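Local structure of quinoline 2-oxidoreductase large subunit (Pseudomonas putida, 1T3Q) at residues 188-194 and 768-772; 683-689 and 745-750; 691-695 and 711-715. The protein carries the molybdenum site and pterin cytosine dinucleotide cofactor of quinoline 2-oxidoreductase, a molybdenum hydroxylase of the xanthine dehydrogenase family. The contacts are given in a common frame with arbitrary orientation. Numbering follows the deposited sequence.

Contact 1: 188-194 and 768-772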
loop_
_atom_site.group_PDB
_atom_site.type_symbol
_atom_site.label_atom_id
_atom_site.label_comp_id
_atom_site.label_asym_id
_atom_site.label_seq_id
_atom_site.Cartn_x
_atom_site.Cartn_y
_atom_site.Cartn_z
ATOM N N ARG B 188 -58.883 -0.843 5.153
ATOM C CA ARG B 188 -58.014 -1.997 4.992
ATOM C C ARG B 188 -57.349 -1.959 3.629
ATOM O O ARG B 188 -57.853 -1.343 2.692
ATOM C CB ARG B 188 -58.825 -3.292 5.122
ATOM C CG ARG B 188 -59.876 -3.235 6.222
ATOM C CD ARG B 188 -60.579 -4.571 6.457
ATOM N NE ARG B 188 -59.940 -5.341 7.520
ATOM C CZ ARG B 188 -60.598 -6.085 8.404
ATOM N NH1 ARG B 188 -61.923 -6.165 8.357
ATOM N NH2 ARG B 188 -59.932 -6.740 9.347
ATOM N N GLY B 189 -56.208 -2.619 3.530
ATOM C CA GLY B 189 -55.507 -2.658 2.268
ATOM C C GLY B 189 -54.584 -3.849 2.182
ATOM O O GLY B 189 -54.091 -4.356 3.194
ATOM N N GLN B 190 -54.372 -4.315 0.960
ATOM C CA GLN B 190 -53.465 -5.421 0.728
ATOM C C GLN B 190 -52.310 -4.784 -0.031
ATOM O O GLN B 190 -52.280 -4.761 -1.263
ATOM C CB GLN B 190 -54.159 -6.512 -0.085
ATOM C CG GLN B 190 -55.428 -7.019 0.594
ATOM C CD GLN B 190 -56.002 -8.250 -0.072
ATOM O OE1 GLN B 190 -56.185 -8.281 -1.289
ATOM N NE2 GLN B 190 -56.299 -9.272 0.725
ATOM N N PHE B 191 -51.375 -4.229 0.733
ATOM C CA PHE B 191 -50.219 -3.551 0.171
ATOM C C PHE B 191 -49.142 -4.517 -0.288
ATOM O O PHE B 191 -48.952 -5.586 0.291
ATOM C CB PHE B 191 -49.654 -2.575 1.201
ATOM C CG PHE B 191 -50.588 -1.437 1.525
ATOM C CD1 PHE B 191 -50.529 -0.248 0.808
ATOM C CD2 PHE B 191 -51.548 -1.569 2.524
ATOM C CE1 PHE B 191 -51.412 0.797 1.077
ATOM C CE2 PHE B 191 -52.439 -0.532 2.806
ATOM C CZ PHE B 191 -52.371 0.657 2.079
ATOM N N SER B 192 -48.436 -4.132 -1.340
ATOM C CA SER B 192 -47.376 -4.963 -1.870
ATOM C C SER B 192 -46.281 -4.105 -2.478
ATOM O O SER B 192 -46.563 -3.120 -3.156
ATOM C CB SER B 192 -47.935 -5.908 -2.934
ATOM O OG SER B 192 -46.892 -6.669 -3.517
ATOM N N CYS B 193 -45.035 -4.468 -2.210
ATOM C CA CYS B 193 -43.895 -3.754 -2.765
ATOM C C CYS B 193 -43.096 -4.767 -3.559
ATOM O O CYS B 193 -42.908 -5.901 -3.115
ATOM C CB CYS B 193 -43.010 -3.177 -1.661
ATOM S SG CYS B 193 -43.853 -2.060 -0.517
ATOM N N GLY B 194 -42.629 -4.370 -4.737
ATOM C CA GLY B 194 -41.836 -5.283 -5.533
ATOM C C GLY B 194 -40.395 -5.224 -5.069
ATOM O O GLY B 194 -40.041 -4.403 -4.223
ATOM N N ILE B 768 -54.386 2.654 -4.883
ATOM C CA ILE B 768 -53.248 1.950 -5.448
ATOM C C ILE B 768 -52.396 1.553 -4.255
ATOM O O ILE B 768 -51.879 2.405 -3.524
ATOM C CB ILE B 768 -52.453 2.837 -6.423
ATOM C CG1 ILE B 768 -53.297 3.093 -7.676
ATOM C CG2 ILE B 768 -51.135 2.166 -6.781
ATOM C CD1 ILE B 768 -52.583 3.875 -8.771
ATOM N N GLU B 769 -52.262 0.250 -4.053
ATOM C CA GLU B 769 -51.526 -0.248 -2.908
ATOM C C GLU B 769 -50.277 -1.042 -3.250
ATOM O O GLU B 769 -49.669 -1.674 -2.382
ATOM C CB GLU B 769 -52.493 -1.059 -2.031
ATOM C CG GLU B 769 -53.631 -0.181 -1.479
ATOM C CD GLU B 769 -54.805 -0.972 -0.918
ATOM O OE1 GLU B 769 -55.680 -0.356 -0.268
ATOM O OE2 GLU B 769 -54.860 -2.201 -1.135
ATOM N N THR B 770 -49.877 -0.989 -4.516
ATOM C CA THR B 770 -48.680 -1.693 -4.961
ATOM C C THR B 770 -47.649 -0.714 -5.519
ATOM O O THR B 770 -48.002 0.198 -6.264
ATOM C CB THR B 770 -49.009 -2.706 -6.079
ATOM O OG1 THR B 770 -49.980 -3.645 -5.606
ATOM C CG2 THR B 770 -47.759 -3.453 -6.506
ATOM N N VAL B 771 -46.385 -0.881 -5.135
ATOM C CA VAL B 771 -45.322 -0.044 -5.683
ATOM C C VAL B 771 -44.417 -0.969 -6.496
ATOM O O VAL B 771 -44.283 -2.155 -6.183
ATOM C CB VAL B 771 -44.476 0.671 -4.591
ATOM C CG1 VAL B 771 -45.339 1.683 -3.843
ATOM C CG2 VAL B 771 -43.868 -0.344 -3.636
ATOM N N PRO B 772 -43.787 -0.441 -7.556
ATOM C CA PRO B 772 -43.885 0.952 -8.005
ATOM C C PRO B 772 -45.228 1.267 -8.663
ATOM O O PRO B 772 -45.861 0.394 -9.252
ATOM C CB PRO B 772 -42.727 1.068 -8.986
ATOM C CG PRO B 772 -42.746 -0.285 -9.646
ATOM C CD PRO B 772 -42.925 -1.225 -8.460
HETATM O O HOH W 1 -58.070 -1.379 -0.540
HETATM O O HOH W 2 -51.258 -4.851 -3.661
#

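Contact 2: 683-689 and 745-750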
loop_
_atom_site.group_PDB
_atom_site.type_symbol
_atom_site.label_atom_id
_atom_site.label_comp_id
_atom_site.label_asym_id
_atom_site.label_seq_id
_atom_site.Cartn_x
_atom_site.Cartn_y
_atom_site.Cartn_z
ATOM N N ILE B 683 -34.727 10.916 -0.405
ATOM C CA ILE B 683 -35.978 11.261 -1.070
ATOM C C ILE B 683 -35.971 10.828 -2.537
ATOM O O ILE B 683 -36.986 10.358 -3.055
ATOM C CB ILE B 683 -36.269 12.786 -0.974
ATOM C CG1 ILE B 683 -36.704 13.131 0.458
ATOM C CG2 ILE B 683 -37.372 13.180 -1.977
ATOM C CD1 ILE B 683 -36.833 14.626 0.744
ATOM N N ALA B 684 -34.833 10.981 -3.208
ATOM C CA ALA B 684 -34.741 10.578 -4.608
ATOM C C ALA B 684 -34.935 9.061 -4.724
ATOM O O ALA B 684 -35.674 8.583 -5.586
ATOM C CB ALA B 684 -33.390 10.990 -5.195
ATOM N N GLN B 685 -34.277 8.306 -3.855
ATOM C CA GLN B 685 -34.419 6.853 -3.893
ATOM C C GLN B 685 -35.861 6.450 -3.604
ATOM O O GLN B 685 -36.354 5.461 -4.152
ATOM C CB GLN B 685 -33.460 6.187 -2.897
ATOM C CG GLN B 685 -32.006 6.205 -3.367
ATOM C CD GLN B 685 -31.040 5.659 -2.333
ATOM O OE1 GLN B 685 -31.143 5.977 -1.154
ATOM N NE2 GLN B 685 -30.083 4.849 -2.778
ATOM N N ALA B 686 -36.537 7.227 -2.756
ATOM C CA ALA B 686 -37.934 6.975 -2.398
ATOM C C ALA B 686 -38.835 7.158 -3.616
ATOM O O ALA B 686 -39.774 6.393 -3.835
ATOM C CB ALA B 686 -38.369 7.928 -1.278
ATOM N N ILE B 687 -38.556 8.192 -4.402
ATOM C CA ILE B 687 -39.326 8.448 -5.607
ATOM C C ILE B 687 -39.058 7.301 -6.582
ATOM O O ILE B 687 -39.949 6.860 -7.314
ATOM C CB ILE B 687 -38.908 9.793 -6.232
ATOM C CG1 ILE B 687 -39.444 10.933 -5.362
ATOM C CG2 ILE B 687 -39.412 9.895 -7.671
ATOM C CD1 ILE B 687 -38.836 12.299 -5.681
ATOM N N GLY B 688 -37.823 6.816 -6.574
ATOM C CA GLY B 688 -37.466 5.708 -7.442
ATOM C C GLY B 688 -38.288 4.482 -7.071
ATOM O O GLY B 688 -38.982 3.911 -7.911
ATOM N N GLN B 689 -38.236 4.088 -5.803
ATOM C CA GLN B 689 -38.988 2.909 -5.356
ATOM C C GLN B 689 -40.488 3.009 -5.609
ATOM O O GLN B 689 -41.120 2.041 -6.040
ATOM C CB GLN B 689 -38.780 2.652 -3.858
ATOM C CG GLN B 689 -39.506 1.382 -3.379
ATOM C CD GLN B 689 -39.617 1.268 -1.868
ATOM O OE1 GLN B 689 -40.015 0.221 -1.343
ATOM N NE2 GLN B 689 -39.285 2.343 -1.162
ATOM N N ALA B 745 -35.311 9.284 5.155
ATOM C CA ALA B 745 -36.111 9.539 3.967
ATOM C C ALA B 745 -36.600 8.278 3.257
ATOM O O ALA B 745 -37.664 8.293 2.648
ATOM C CB ALA B 745 -35.331 10.422 2.992
ATOM N N MET B 746 -35.829 7.197 3.315
ATOM C CA MET B 746 -36.252 5.965 2.648
ATOM C C MET B 746 -37.226 5.164 3.497
ATOM O O MET B 746 -37.795 4.168 3.047
ATOM C CB MET B 746 -35.047 5.101 2.261
ATOM C CG MET B 746 -34.631 5.272 0.793
ATOM S SD MET B 746 -35.984 4.914 -0.378
ATOM C CE MET B 746 -36.019 3.111 -0.285
ATOM N N ILE B 747 -37.420 5.598 4.733
ATOM C CA ILE B 747 -38.378 4.929 5.597
ATOM C C ILE B 747 -39.721 5.611 5.366
ATOM O O ILE B 747 -40.734 4.959 5.139
ATOM C CB ILE B 747 -38.024 5.095 7.099
ATOM C CG1 ILE B 747 -36.774 4.283 7.444
ATOM C CG2 ILE B 747 -39.205 4.673 7.968
ATOM C CD1 ILE B 747 -36.280 4.517 8.855
ATOM N N SER B 748 -39.690 6.940 5.383
ATOM C CA SER B 748 -40.885 7.766 5.268
ATOM C C SER B 748 -41.267 8.386 3.921
ATOM O O SER B 748 -42.441 8.397 3.563
ATOM C CB SER B 748 -40.793 8.871 6.328
ATOM O OG SER B 748 -41.847 9.809 6.221
ATOM N N ALA B 749 -40.305 8.917 3.174
ATOM C CA ALA B 749 -40.648 9.534 1.895
ATOM C C ALA B 749 -41.435 8.619 0.942
ATOM O O ALA B 749 -42.319 9.082 0.226
ATOM C CB ALA B 749 -39.386 10.067 1.204
ATOM N N PRO B 750 -41.134 7.312 0.914
ATOM C CA PRO B 750 -41.918 6.489 -0.013
ATOM C C PRO B 750 -43.403 6.529 0.343
ATOM O O PRO B 750 -44.268 6.523 -0.532
ATOM C CB PRO B 750 -41.320 5.096 0.167
ATOM C CG PRO B 750 -39.888 5.386 0.563
ATOM C CD PRO B 750 -40.063 6.522 1.547
#

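Contact 3: 691-695 and 711-715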
loop_
_atom_site.group_PDB
_atom_site.type_symbol
_atom_site.label_atom_id
_atom_site.label_comp_id
_atom_site.label_asym_id
_atom_site.label_seq_id
_atom_site.Cartn_x
_atom_site.Cartn_y
_atom_site.Cartn_z
ATOM N N LEU B 691 -42.251 5.108 -7.827
ATOM C CA LEU B 691 -42.765 5.392 -9.163
ATOM C C LEU B 691 -42.017 4.791 -10.341
ATOM O O LEU B 691 -42.563 4.750 -11.445
ATOM C CB LEU B 691 -42.824 6.909 -9.389
ATOM C CG LEU B 691 -43.656 7.766 -8.434
ATOM C CD1 LEU B 691 -43.462 9.242 -8.772
ATOM C CD2 LEU B 691 -45.120 7.377 -8.537
ATOM N N LEU B 692 -40.801 4.304 -10.116
ATOM C CA LEU B 692 -39.982 3.805 -11.221
ATOM C C LEU B 692 -39.304 2.444 -11.141
ATOM O O LEU B 692 -39.277 1.703 -12.125
ATOM C CB LEU B 692 -38.876 4.826 -11.494
ATOM C CG LEU B 692 -39.300 6.245 -11.861
ATOM C CD1 LEU B 692 -38.142 7.205 -11.635
ATOM C CD2 LEU B 692 -39.760 6.261 -13.309
ATOM N N GLU B 693 -38.729 2.137 -9.982
ATOM C CA GLU B 693 -37.961 0.913 -9.802
ATOM C C GLU B 693 -38.644 -0.399 -9.454
ATOM O O GLU B 693 -39.514 -0.461 -8.585
ATOM C CB GLU B 693 -36.877 1.153 -8.748
ATOM C CG GLU B 693 -36.067 2.411 -8.967
ATOM C CD GLU B 693 -35.111 2.695 -7.831
ATOM O OE1 GLU B 693 -34.780 3.883 -7.631
ATOM O OE2 GLU B 693 -34.682 1.738 -7.142
ATOM N N GLU B 694 -38.215 -1.451 -10.144
ATOM C CA GLU B 694 -38.695 -2.793 -9.869
ATOM C C GLU B 694 -37.825 -3.863 -10.507
ATOM O O GLU B 694 -37.606 -3.869 -11.719
ATOM C CB GLU B 694 -40.153 -3.004 -10.309
ATOM C CG GLU B 694 -40.719 -4.292 -9.694
ATOM C CD GLU B 694 -42.205 -4.508 -9.909
ATOM O OE1 GLU B 694 -42.734 -5.489 -9.343
ATOM O OE2 GLU B 694 -42.848 -3.717 -10.634
ATOM N N VAL B 695 -37.294 -4.744 -9.668
ATOM C CA VAL B 695 -36.500 -5.871 -10.128
ATOM C C VAL B 695 -37.602 -6.898 -10.361
ATOM O O VAL B 695 -38.375 -7.201 -9.449
ATOM C CB VAL B 695 -35.530 -6.361 -9.033
ATOM C CG1 VAL B 695 -35.022 -7.765 -9.360
ATOM C CG2 VAL B 695 -34.352 -5.394 -8.922
ATOM N N TYR B 711 -34.283 -1.297 -15.571
ATOM C CA TYR B 711 -34.383 -0.896 -14.173
ATOM C C TYR B 711 -34.160 0.609 -14.162
ATOM O O TYR B 711 -33.036 1.087 -14.323
ATOM C CB TYR B 711 -33.314 -1.574 -13.313
ATOM C CG TYR B 711 -33.562 -1.375 -11.835
ATOM C CD1 TYR B 711 -34.531 -2.127 -11.168
ATOM C CD2 TYR B 711 -32.872 -0.396 -11.112
ATOM C CE1 TYR B 711 -34.811 -1.905 -9.812
ATOM C CE2 TYR B 711 -33.146 -0.167 -9.758
ATOM C CZ TYR B 711 -34.116 -0.926 -9.118
ATOM O OH TYR B 711 -34.411 -0.690 -7.793
ATOM N N LEU B 712 -35.245 1.346 -13.962
ATOM C CA LEU B 712 -35.210 2.794 -13.991
ATOM C C LEU B 712 -35.010 3.484 -12.647
ATOM O O LEU B 712 -35.867 3.392 -11.765
ATOM C CB LEU B 712 -36.513 3.302 -14.616
ATOM C CG LEU B 712 -37.038 2.522 -15.825
ATOM C CD1 LEU B 712 -38.366 3.123 -16.271
ATOM C CD2 LEU B 712 -36.011 2.565 -16.954
ATOM N N ILE B 713 -33.878 4.167 -12.485
ATOM C CA ILE B 713 -33.649 4.907 -11.254
ATOM C C ILE B 713 -33.849 6.383 -11.590
ATOM O O ILE B 713 -33.688 6.805 -12.738
ATOM C CB ILE B 713 -32.241 4.686 -10.653
ATOM C CG1 ILE B 713 -31.161 5.082 -11.658
ATOM C CG2 ILE B 713 -32.094 3.232 -10.184
ATOM C CD1 ILE B 713 -29.779 5.119 -11.051
ATOM N N PRO B 714 -34.212 7.189 -10.590
ATOM C CA PRO B 714 -34.437 8.612 -10.843
ATOM C C PRO B 714 -33.309 9.436 -11.451
ATOM O O PRO B 714 -32.126 9.235 -11.172
ATOM C CB PRO B 714 -34.903 9.147 -9.483
ATOM C CG PRO B 714 -34.466 8.108 -8.490
ATOM C CD PRO B 714 -34.611 6.812 -9.226
ATOM N N THR B 715 -33.715 10.372 -12.302
ATOM C CA THR B 715 -32.797 11.280 -12.973
ATOM C C THR B 715 -33.126 12.692 -12.485
ATOM O O THR B 715 -34.028 12.885 -11.668
ATOM C CB THR B 715 -33.007 11.260 -14.489
ATOM O OG1 THR B 715 -34.295 11.814 -14.786
ATOM C CG2 THR B 715 -32.946 9.836 -15.028
HETATM O O HOH W 3 -37.522 -0.168 -12.969
#

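Contact 1: 188-194 and 768-772
Backbone hydrogen bonds set the pairing. Ser192 N donates to Glu769 O (2.9 Å), Val771 N to Ser192 O (3.0 Å) and Gly194 N to Val771 O (3.1 Å), so Ser192 bonds on both sides of Thr770, as a parallel bridge requires. CA-H...O contacts run alongside, Phe191 CA to Glu769 O at 3.2 Å and Thr770 CA to Ser192 O at 3.1 Å. Strand 770-771, close to the C-terminus, thus adds itself in parallel to strand 185-193, whose other edge pairs antiparallel with strand 298-306: segments whose nearest ends are 574 residues apart become neighbours in one mixed sheet. Beyond the bridges the side chain of Glu769 takes over, its OE2 accepting from Gln190 N at 3.0 Å, while OE1 forms a salt bridge with Arg388 of helix 375-393. Water 1 lies 3.2 Å from Arg188 O and 2.6 Å from Glu769 OE1; water 2 is 2.6 Å from both Gln190 O and Thr770 OG1. Apolar contacts complete the interface: Glu769 CG lies over the Phe191 ring face, 3.9 Å from its centroid and 27° off the normal, a CH-pi contact, and Cys193 CB meets Val771 CG2 at 3.6 Å on the face covered by helices 375-393 and 744-761.

Contact 2: 683-689 and 745-750
Ala686 is the knob of this helix pair: its methyl group sits in a hole formed by Ala745, Met746, Ala749 and Pro750, with Ala686 CB 3.4 Å from Ala749 CB and 3.5 Å from Pro750 CG. The small side chains of Ala686, Ala745 and Ala749 are consistent with the 8.1 Å approach of the two segment axes. Met746 starts sideways, but an unusual chi1 of -98° followed by two m torsions folds the thioether back over helix 683-689, placing Met746 SD 3.4 Å from Ala686 N and 3.8 Å from Gln685 CB. Gln689, extended with chi1 and chi2 both t, reaches across so that its NE2 lies 3.5 Å from both Met746 CE and Pro750 CG; this buried amide nitrogen has no polar partner in the model. Ile683 (mt) points its CA-CB bond away, yet its CG1 still comes within 4.0 Å of Ala745 CB and 4.1 Å of Ala749 CB. Gln685, also mt, turns its OE1 to a hydrogen bond with Arg371, a residue of the molybdenum pocket. No hydrogen bond crosses between the segments, so packing alone joins them. This is a knobs-into-holes contact of two helices crossing at -51°, set beside the molybdenum site: the side chain of Met746 is about 8 Å from the dioxosulfidomolybdenum(VI) ion and that of Gln685 about 6 Å from the pterin cytosine dinucleotide.

Contact 3: 691-695 and 711-715
Leu692 points its CA-to-CB bond toward the partner segment: its CB lies 3.3 Å from Leu712 O, and its CD1 is 4.3 Å from Pro714 CD. The CA atoms of Glu693 and Leu712 are 5.4 Å apart. Glu693 OE2 accepts a short but weak hydrogen bond from Tyr711 OH (2.5 Å), while Glu693 OE1 forms a salt bridge with Arg143 of the small subunit; Tyr711 OH is also hydrogen-bonded to Ser197 N. At Glu694 the link is through solvent: water 3 lies 2.7 Å from Leu692 O and accepts from Glu694 N (3.2 Å) and Leu712 N (2.9 Å). Val695 then packs its CG2 against Tyr711 CE1 at 3.6 Å. The end-to-end directions lie 148° apart, so two roughly antiparallel chains meet without direct backbone pairing. Together they join the exit of helix 672-692 to the loop leading to strand 722-726, beside strand 655-665 and against both the small and the medium subunits.

In the fold
Contact 2 is the most central, about 13 Å from the chain centre and with every touching residue buried; contact 3 lies at about 19 Å and contact 1, the most exposed, at about 22 Å. Helix 672-692 serves both contacts 2 and 3, and Gly688 O to Glu693 N (2.7 Å) is a probable hydrogen bond between them. Strand 770-771 of contact 1 follows helix 744-761 of contact 2 in sequence, and Pro772 CB packs 3.5 Å from Gln689 O. The chemistry changes accordingly: apolar helix packing inside, backbone sheet pairing with carboxylate and water links at contact 1, and mixed polar and apolar contacts at the subunit boundary in contact 3.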